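Local coordinates for protein laminin subunit ALPHA-1 (PDB 2JD4) that contributes to basement membranes as a chain of laminin-111 and, through its LG4-5 domains, probably attaches the laminin to cell surfaces, at residues 246-251 against 259-264; 290-295 against 316-321. The protein carries 4 engineered substitutions. All coordinates share one frame; numbering follows the deposited sequence.

Contact 1. Residues 246-251 against 259-264. With MG (magnesium ion), chain D.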
ATOM      1  N   ASP A 246      16.774 -21.579  13.051  1.00 24.45           N
ATOM      2  CA  ASP A 246      15.400 -21.590  12.543  1.00 22.16           C
ATOM      3  C   ASP A 246      15.086 -20.408  11.614  1.00 21.33           C
ATOM      4  O   ASP A 246      15.261 -19.249  11.996  1.00 22.99           O
ATOM      5  CB  ASP A 246      14.421 -21.606  13.720  1.00 21.21           C
ATOM      6  CG  ASP A 246      14.414 -22.941  14.452  1.00 27.40           C
ATOM      7  OD1 ASP A 246      15.384 -23.711  14.296  1.00 22.87           O
ATOM      8  OD2 ASP A 246      13.441 -23.214  15.182  1.00 26.67           O
ATOM      9  N   ALA A 247      14.612 -20.708  10.405  1.00 23.09           N
ATOM     10  CA  ALA A 247      14.277 -19.664   9.431  1.00 23.56           C
ATOM     11  C   ALA A 247      13.616 -20.192   8.157  1.00 25.31           C
ATOM     12  O   ALA A 247      13.666 -21.389   7.868  1.00 23.47           O
ATOM     13  CB  ALA A 247      15.538 -18.888   9.061  1.00 23.41           C
ATOM     14  N   ILE A 248      12.985 -19.286   7.407  1.00 23.45           N
ATOM     15  CA  ILE A 248      12.353 -19.627   6.132  1.00 21.56           C
ATOM     16  C   ILE A 248      12.697 -18.534   5.120  1.00 22.39           C
ATOM     17  O   ILE A 248      12.927 -17.386   5.500  1.00 22.07           O
ATOM     18  CB  ILE A 248      10.810 -19.734   6.235  1.00 24.60           C
ATOM     19  CG1 ILE A 248      10.192 -18.360   6.497  1.00 21.41           C
ATOM     20  CG2 ILE A 248      10.429 -20.702   7.351  1.00 26.67           C
ATOM     21  CD1 ILE A 248       8.678 -18.352   6.361  1.00 22.49           C
ATOM     22  N   GLY A 249      12.739 -18.890   3.839  1.00 24.14           N
ATOM     23  CA  GLY A 249      13.064 -17.913   2.811  1.00 23.24           C
ATOM     24  C   GLY A 249      12.456 -18.225   1.456  1.00 24.07           C
ATOM     25  O   GLY A 249      12.234 -19.387   1.122  1.00 24.54           O
ATOM     26  N   LEU A 250      12.182 -17.174   0.682  1.00 24.01           N
ATOM     27  CA  LEU A 250      11.610 -17.292  -0.657  1.00 22.45           C
ATOM     28  C   LEU A 250      12.449 -16.363  -1.539  1.00 23.24           C
ATOM     29  O   LEU A 250      12.590 -15.177  -1.235  1.00 23.28           O
ATOM     30  CB  LEU A 250      10.152 -16.828  -0.642  1.00 26.56           C
ATOM     31  CG  LEU A 250       9.189 -17.367  -1.701  1.00 32.91           C
ATOM     32  CD1 LEU A 250       9.019 -18.869  -1.518  1.00 29.20           C
ATOM     33  CD2 LEU A 250       7.834 -16.670  -1.564  1.00 34.72           C
ATOM     34  N   GLU A 251      13.008 -16.896  -2.621  1.00 22.42           N
ATOM     35  CA  GLU A 251      13.856 -16.098  -3.501  1.00 21.52           C
ATOM     36  C   GLU A 251      13.886 -16.599  -4.939  1.00 25.01           C
ATOM     37  O   GLU A 251      13.550 -17.752  -5.220  1.00 23.36           O
ATOM     38  CB  GLU A 251      15.291 -16.078  -2.955  1.00 24.87           C
ATOM     39  CG  GLU A 251      15.758 -17.437  -2.442  1.00 21.84           C
ATOM     40  CD  GLU A 251      17.236 -17.486  -2.046  1.00 25.98           C
ATOM     41  OE1 GLU A 251      17.813 -16.449  -1.649  1.00 22.96           O
ATOM     42  OE2 GLU A 251      17.819 -18.589  -2.113  1.00 26.64           O
ATOM     43  N   PHE A 259      12.183 -22.124  -2.197  1.00 22.10           N
ATOM     44  CA  PHE A 259      11.498 -21.988  -0.919  1.00 26.44           C
ATOM     45  C   PHE A 259      12.298 -22.826   0.081  1.00 27.98           C
ATOM     46  O   PHE A 259      12.237 -24.054   0.047  1.00 27.80           O
ATOM     47  CB  PHE A 259      10.061 -22.510  -1.056  1.00 21.77           C
ATOM     48  CG  PHE A 259       9.266 -22.502   0.225  1.00 23.29           C
ATOM     49  CD1 PHE A 259       9.439 -21.503   1.174  1.00 19.53           C
ATOM     50  CD2 PHE A 259       8.292 -23.470   0.446  1.00 24.42           C
ATOM     51  CE1 PHE A 259       8.653 -21.464   2.322  1.00 26.88           C
ATOM     52  CE2 PHE A 259       7.496 -23.443   1.592  1.00 24.14           C
ATOM     53  CZ  PHE A 259       7.675 -22.438   2.532  1.00 26.81           C
ATOM     54  N   HIS A 260      13.067 -22.157   0.940  1.00 28.59           N
ATOM     55  CA  HIS A 260      13.895 -22.835   1.941  1.00 25.55           C
ATOM     56  C   HIS A 260      13.241 -22.801   3.309  1.00 25.92           C
ATOM     57  O   HIS A 260      12.597 -21.823   3.678  1.00 26.23           O
ATOM     58  CB  HIS A 260      15.260 -22.159   2.080  1.00 25.60           C
ATOM     59  CG  HIS A 260      15.983 -21.954   0.788  1.00 22.20           C
ATOM     60  ND1 HIS A 260      16.488 -22.996   0.042  1.00 22.31           N
ATOM     61  CD2 HIS A 260      16.302 -20.820   0.118  1.00 17.67           C
ATOM     62  CE1 HIS A 260      17.088 -22.514  -1.032  1.00 19.51           C
ATOM     63  NE2 HIS A 260      16.988 -21.196  -1.009  1.00 17.99           N
ATOM     64  N   VAL A 261      13.438 -23.864   4.075  1.00 26.49           N
ATOM     65  CA  VAL A 261      12.890 -23.939   5.417  1.00 23.28           C
ATOM     66  C   VAL A 261      13.873 -24.690   6.309  1.00 26.84           C
ATOM     67  O   VAL A 261      14.480 -25.670   5.879  1.00 25.13           O
ATOM     68  CB  VAL A 261      11.534 -24.679   5.420  1.00 29.14           C
ATOM     69  CG1 VAL A 261      11.123 -25.024   6.842  1.00 23.49           C
ATOM     70  CG2 VAL A 261      10.469 -23.806   4.769  1.00 28.86           C
ATOM     71  N   ASN A 262      14.048 -24.216   7.539  1.00 26.41           N
ATOM     72  CA  ASN A 262      14.944 -24.882   8.482  1.00 28.78           C
ATOM     73  C   ASN A 262      14.300 -24.900   9.860  1.00 27.59           C
ATOM     74  O   ASN A 262      14.130 -23.855  10.490  1.00 26.40           O
ATOM     75  CB  ASN A 262      16.297 -24.173   8.564  1.00 27.68           C
ATOM     76  CG  ASN A 262      17.338 -25.002   9.297  1.00 29.68           C
ATOM     77  OD1 ASN A 262      17.062 -25.554  10.360  1.00 26.87           O
ATOM     78  ND2 ASN A 262      18.541 -25.091   8.732  1.00 26.49           N
ATOM     79  N   ASN A 263      13.947 -26.096  10.319  1.00 29.15           N
ATOM     80  CA  ASN A 263      13.309 -26.276  11.616  1.00 28.35           C
ATOM     81  C   ASN A 263      14.315 -26.638  12.708  1.00 30.14           C
ATOM     82  O   ASN A 263      13.943 -27.130  13.776  1.00 25.72           O
ATOM     83  CB  ASN A 263      12.235 -27.360  11.509  1.00 28.70           C
ATOM     84  CG  ASN A 263      11.189 -27.036  10.456  1.00 30.01           C
ATOM     85  OD1 ASN A 263      10.579 -25.969  10.485  1.00 28.91           O
ATOM     86  ND2 ASN A 263      10.976 -27.958   9.522  1.00 30.92           N
ATOM     87  N   GLY A 264      15.592 -26.387  12.431  1.00 30.06           N
ATOM     88  CA  GLY A 264      16.630 -26.679  13.403  1.00 29.24           C
ATOM     89  C   GLY A 264      17.406 -27.957  13.142  1.00 28.02           C
ATOM     90  O   GLY A 264      18.288 -28.315  13.923  1.00 25.59           O
TER
HETATM   91 MG    MG D4062      13.371 -24.715  16.822  1.00 26.74          MG
HETATM   92  O   HOH W   1      15.338 -25.499  16.122  1.00 26.81           O
HETATM   93  O   HOH W   2      12.411 -26.427  15.895  1.00 36.41           O
HETATM   94  O   HOH W   3      14.136 -23.243  17.933  1.00 22.35           O
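E251 OE2 is held by two partners: H260 NE2 of the facing strand, 3.0 Å away, and the hydroxyl of S339. The imidazole presents its N-H within its own ring plane but meets OE2 from above the carboxylate, the two flat groups standing 76° apart. A hydrogen bond between H260 ND1 and T269 OG1, and one from the S340 amide to E251 OE1, fix the rotation of both. Backbone bonds pair A247 with N262 and G249 with H260, completing the antiparallel hairpin of strands 247-253 and 256-262 in the laminin G β-sandwich. On the face opposite H260, I248 and V261 lie side by side in a non-hydrogen-bonded pair, CG2 to CG2 at 4.0 Å. Next to them L250 passes F259 at a slant, CD1 to CD1 at 3.8 Å, while G249 O lies in the plane of the F259 ring, 3.5 Å from its CD1. L288, A290 and K292 of strand 286-293 pack against this apolar face. Where the hairpin opens, N262 OD1 accepts the G264 amide at 2.7 Å in an Asx turn. There D246 OD2 binds the magnesium at 2.2 Å, and D246 OD1 accepts a hydrogen bond from metal-bound water 1, which also donates to N263 O.

Contact 2. Residues 290-295 against 316-321. With MG (magnesium ion), chain D.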
ATOM      1  N   ALA A 290       3.359 -20.783  -1.205  1.00 31.32           N
ATOM      2  CA  ALA A 290       4.369 -21.546  -0.481  1.00 31.82           C
ATOM      3  C   ALA A 290       3.745 -21.943   0.848  1.00 31.96           C
ATOM      4  O   ALA A 290       3.509 -21.093   1.708  1.00 30.48           O
ATOM      5  CB  ALA A 290       5.612 -20.692  -0.255  1.00 32.67           C
ATOM      6  N   HIS A 291       3.472 -23.233   1.012  1.00 35.06           N
ATOM      7  CA  HIS A 291       2.838 -23.715   2.234  1.00 36.22           C
ATOM      8  C   HIS A 291       3.756 -24.561   3.106  1.00 35.43           C
ATOM      9  O   HIS A 291       4.369 -25.518   2.637  1.00 34.38           O
ATOM     10  CB  HIS A 291       1.585 -24.525   1.881  1.00 39.08           C
ATOM     11  CG  HIS A 291       0.706 -24.831   3.055  1.00 44.40           C
ATOM     12  ND1 HIS A 291      -0.366 -25.696   2.976  1.00 46.72           N
ATOM     13  CD2 HIS A 291       0.717 -24.364   4.328  1.00 46.65           C
ATOM     14  CE1 HIS A 291      -0.975 -25.747   4.148  1.00 47.56           C
ATOM     15  NE2 HIS A 291      -0.339 -24.948   4.984  1.00 46.64           N
ATOM     16  N   LYS A 292       3.850 -24.194   4.379  1.00 35.36           N
ATOM     17  CA  LYS A 292       4.663 -24.940   5.329  1.00 35.90           C
ATOM     18  C   LYS A 292       3.731 -25.602   6.336  1.00 33.99           C
ATOM     19  O   LYS A 292       2.931 -24.926   6.987  1.00 30.91           O
ATOM     20  CB  LYS A 292       5.618 -24.016   6.085  1.00 36.49           C
ATOM     21  CG  LYS A 292       6.447 -24.736   7.149  1.00 35.00           C
ATOM     22  CD  LYS A 292       7.041 -23.763   8.151  1.00 30.78           C
ATOM     23  CE  LYS A 292       8.011 -24.456   9.100  1.00 34.39           C
ATOM     24  NZ  LYS A 292       7.358 -25.508   9.925  1.00 29.99           N
ATOM     25  N   SER A 293       3.836 -26.923   6.453  1.00 34.69           N
ATOM     26  CA  SER A 293       3.024 -27.683   7.400  1.00 37.97           C
ATOM     27  C   SER A 293       3.957 -28.611   8.180  1.00 38.93           C
ATOM     28  O   SER A 293       5.147 -28.679   7.883  1.00 40.59           O
ATOM     29  CB  SER A 293       1.963 -28.499   6.659  1.00 35.15           C
ATOM     30  OG  SER A 293       2.563 -29.449   5.797  1.00 35.86           O
ATOM     31  N   LYS A 294       3.415 -29.317   9.172  1.00 42.69           N
ATOM     32  CA  LYS A 294       4.191 -30.236  10.009  1.00 46.71           C
ATOM     33  C   LYS A 294       5.469 -30.759   9.353  1.00 48.27           C
ATOM     34  O   LYS A 294       6.546 -30.195   9.543  1.00 50.17           O
ATOM     35  CB  LYS A 294       3.317 -31.420  10.436  1.00 49.29           C
ATOM     36  CG  LYS A 294       2.105 -31.032  11.268  1.00 53.30           C
ATOM     37  CD  LYS A 294       1.259 -32.250  11.620  1.00 56.71           C
ATOM     38  CE  LYS A 294       0.030 -31.860  12.433  1.00 61.38           C
ATOM     39  NZ  LYS A 294      -0.841 -33.032  12.750  1.00 60.29           N
ATOM     40  N   HIS A 295       5.355 -31.838   8.587  1.00 50.95           N
ATOM     41  CA  HIS A 295       6.518 -32.412   7.916  1.00 53.62           C
ATOM     42  C   HIS A 295       6.358 -32.260   6.410  1.00 53.36           C
ATOM     43  O   HIS A 295       6.645 -33.186   5.652  1.00 53.86           O
ATOM     44  CB  HIS A 295       6.662 -33.900   8.275  1.00 58.51           C
ATOM     45  CG  HIS A 295       7.921 -34.537   7.758  1.00 63.04           C
ATOM     46  ND1 HIS A 295       8.169 -35.889   7.865  1.00 63.37           N
ATOM     47  CD2 HIS A 295       9.006 -34.005   7.142  1.00 65.21           C
ATOM     48  CE1 HIS A 295       9.349 -36.163   7.336  1.00 63.74           C
ATOM     49  NE2 HIS A 295       9.877 -35.038   6.890  1.00 65.34           N
ATOM     50  N   THR A 316       9.781 -29.933  13.504  1.00 37.44           N
ATOM     51  CA  THR A 316       8.788 -29.380  12.587  1.00 38.76           C
ATOM     52  C   THR A 316       8.452 -27.907  12.795  1.00 38.38           C
ATOM     53  O   THR A 316       7.780 -27.301  11.960  1.00 37.90           O
ATOM     54  CB  THR A 316       7.471 -30.181  12.662  1.00 43.07           C
ATOM     55  OG1 THR A 316       7.009 -30.216  14.020  1.00 43.45           O
ATOM     56  CG2 THR A 316       7.680 -31.601  12.161  1.00 46.58           C
ATOM     57  N   SER A 317       8.908 -27.326  13.898  1.00 36.01           N
ATOM     58  CA  SER A 317       8.613 -25.925  14.171  1.00 34.63           C
ATOM     59  C   SER A 317       9.740 -24.974  13.787  1.00 36.31           C
ATOM     60  O   SER A 317      10.892 -25.166  14.177  1.00 32.82           O
ATOM     61  CB  SER A 317       8.277 -25.741  15.654  1.00 35.13           C
ATOM     62  OG  SER A 317       8.075 -24.373  15.972  1.00 34.36           O
ATOM     63  N   ALA A 318       9.407 -23.956  12.997  1.00 36.15           N
ATOM     64  CA  ALA A 318      10.387 -22.951  12.601  1.00 33.58           C
ATOM     65  C   ALA A 318      10.214 -21.881  13.661  1.00 31.80           C
ATOM     66  O   ALA A 318       9.370 -20.988  13.540  1.00 30.43           O
ATOM     67  CB  ALA A 318      10.067 -22.398  11.227  1.00 33.73           C
ATOM     68  N   ASP A 319      11.008 -21.985  14.714  1.00 27.82           N
ATOM     69  CA  ASP A 319      10.902 -21.055  15.819  1.00 27.64           C
ATOM     70  C   ASP A 319      11.534 -19.701  15.582  1.00 29.34           C
ATOM     71  O   ASP A 319      12.589 -19.386  16.129  1.00 28.24           O
ATOM     72  CB  ASP A 319      11.463 -21.702  17.082  1.00 26.17           C
ATOM     73  CG  ASP A 319      10.728 -22.978  17.435  1.00 25.67           C
ATOM     74  OD1 ASP A 319       9.511 -22.904  17.717  1.00 31.46           O
ATOM     75  OD2 ASP A 319      11.356 -24.052  17.407  1.00 25.96           O
ATOM     76  N   THR A 320      10.872 -18.906  14.747  1.00 30.34           N
ATOM     77  CA  THR A 320      11.332 -17.562  14.452  1.00 31.28           C
ATOM     78  C   THR A 320      10.582 -16.655  15.413  1.00 32.87           C
ATOM     79  O   THR A 320       9.582 -17.055  16.009  1.00 32.05           O
ATOM     80  CB  THR A 320      10.977 -17.134  13.011  1.00 31.05           C
ATOM     81  OG1 THR A 320       9.559 -16.950  12.898  1.00 28.67           O
ATOM     82  CG2 THR A 320      11.427 -18.190  12.014  1.00 31.54           C
ATOM     83  N   ASN A 321      11.076 -15.436  15.560  1.00 33.09           N
ATOM     84  CA  ASN A 321      10.458 -14.442  16.425  1.00 31.69           C
ATOM     85  C   ASN A 321      11.150 -13.180  15.964  1.00 30.89           C
ATOM     86  O   ASN A 321      11.728 -12.438  16.761  1.00 29.01           O
ATOM     87  CB  ASN A 321      10.784 -14.727  17.895  1.00 34.19           C
ATOM     88  CG  ASN A 321       9.807 -14.062  18.846  1.00 38.41           C
ATOM     89  OD1 ASN A 321       9.929 -14.181  20.066  1.00 40.56           O
ATOM     90  ND2 ASN A 321       8.824 -13.360  18.290  1.00 34.09           N
TER
HETATM   91 MG    MG D4062      13.371 -24.715  16.822  1.00 26.74          MG
HETATM   92  O   HOH W   2      12.411 -26.427  15.895  1.00 36.41           O
HETATM   93  O   HOH W   3      14.136 -23.243  17.933  1.00 22.35           O
HETATM   94  O   HOH W   1      15.338 -25.499  16.122  1.00 26.81           O
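K292 NZ donates to the carbonyl oxygen of T316 at 2.7 Å, its approach tilted 24° from the carbonyl plane. The side chain starts with CG anti to the backbone N and runs extended as far as CE; only the last torsion, chi4 at -62°, bends NZ out of line. On the way CE rests on the methyl of A318, 3.6 Å from its CB. The ammonium also bonds the carbonyl oxygens of R219 and L220 and, weakly, N263 OD1, so its positive charge is probably balanced largely by main-chain carbonyl dipoles of two loops. An alanine in place of K292 would probably leave the T316, R219 and L220 carbonyls without their shared donor and open a gap beside the A318 methyl. At the outer edge, T316 holds CG2 anti to its carbonyl carbon, beside the backbone N, and this methyl touches K294 O at 3.2 Å.

Farther along the loop, D319 OD2 binds the magnesium at 2.2 Å. Its other oxygen, OD1, is met from above the carboxylate plane by S317 OG at 2.7 Å, a second-shell bond that is likely to limit the turning of the metal-binding carboxylate. S317 O accepts metal-bound water 2 at 2.6 Å, and the T320 N to A318 O bond closes an inverse gamma turn centred on D319. The loop runs from strand 304-308 to strand 322-326, bonding R219 through the A318 backbone, while A290 and K292 on strand 286-293 face F259 and V261 of strand 256-262.

In the fold
Contact 1 closes before contact 2 opens along the chain, and their centres lie about 8 Å apart on the same side of the molecule, within the second laminin G domain. Contact 1 is a hairpin; contact 2 joins strand 286-293, which packs across the sandwich from that hairpin, to the loop 316-321. They meet at the magnesium, which takes one carboxylate oxygen from each, D246 OD2 and D319 OD2, and three waters. D246 OD2 also probably accepts the D319 amide at 2.8 Å, and N263 OD1 packs on the A318 amide. The site thus lies at one rim of the domain, where the loops that follow or precede several strands converge.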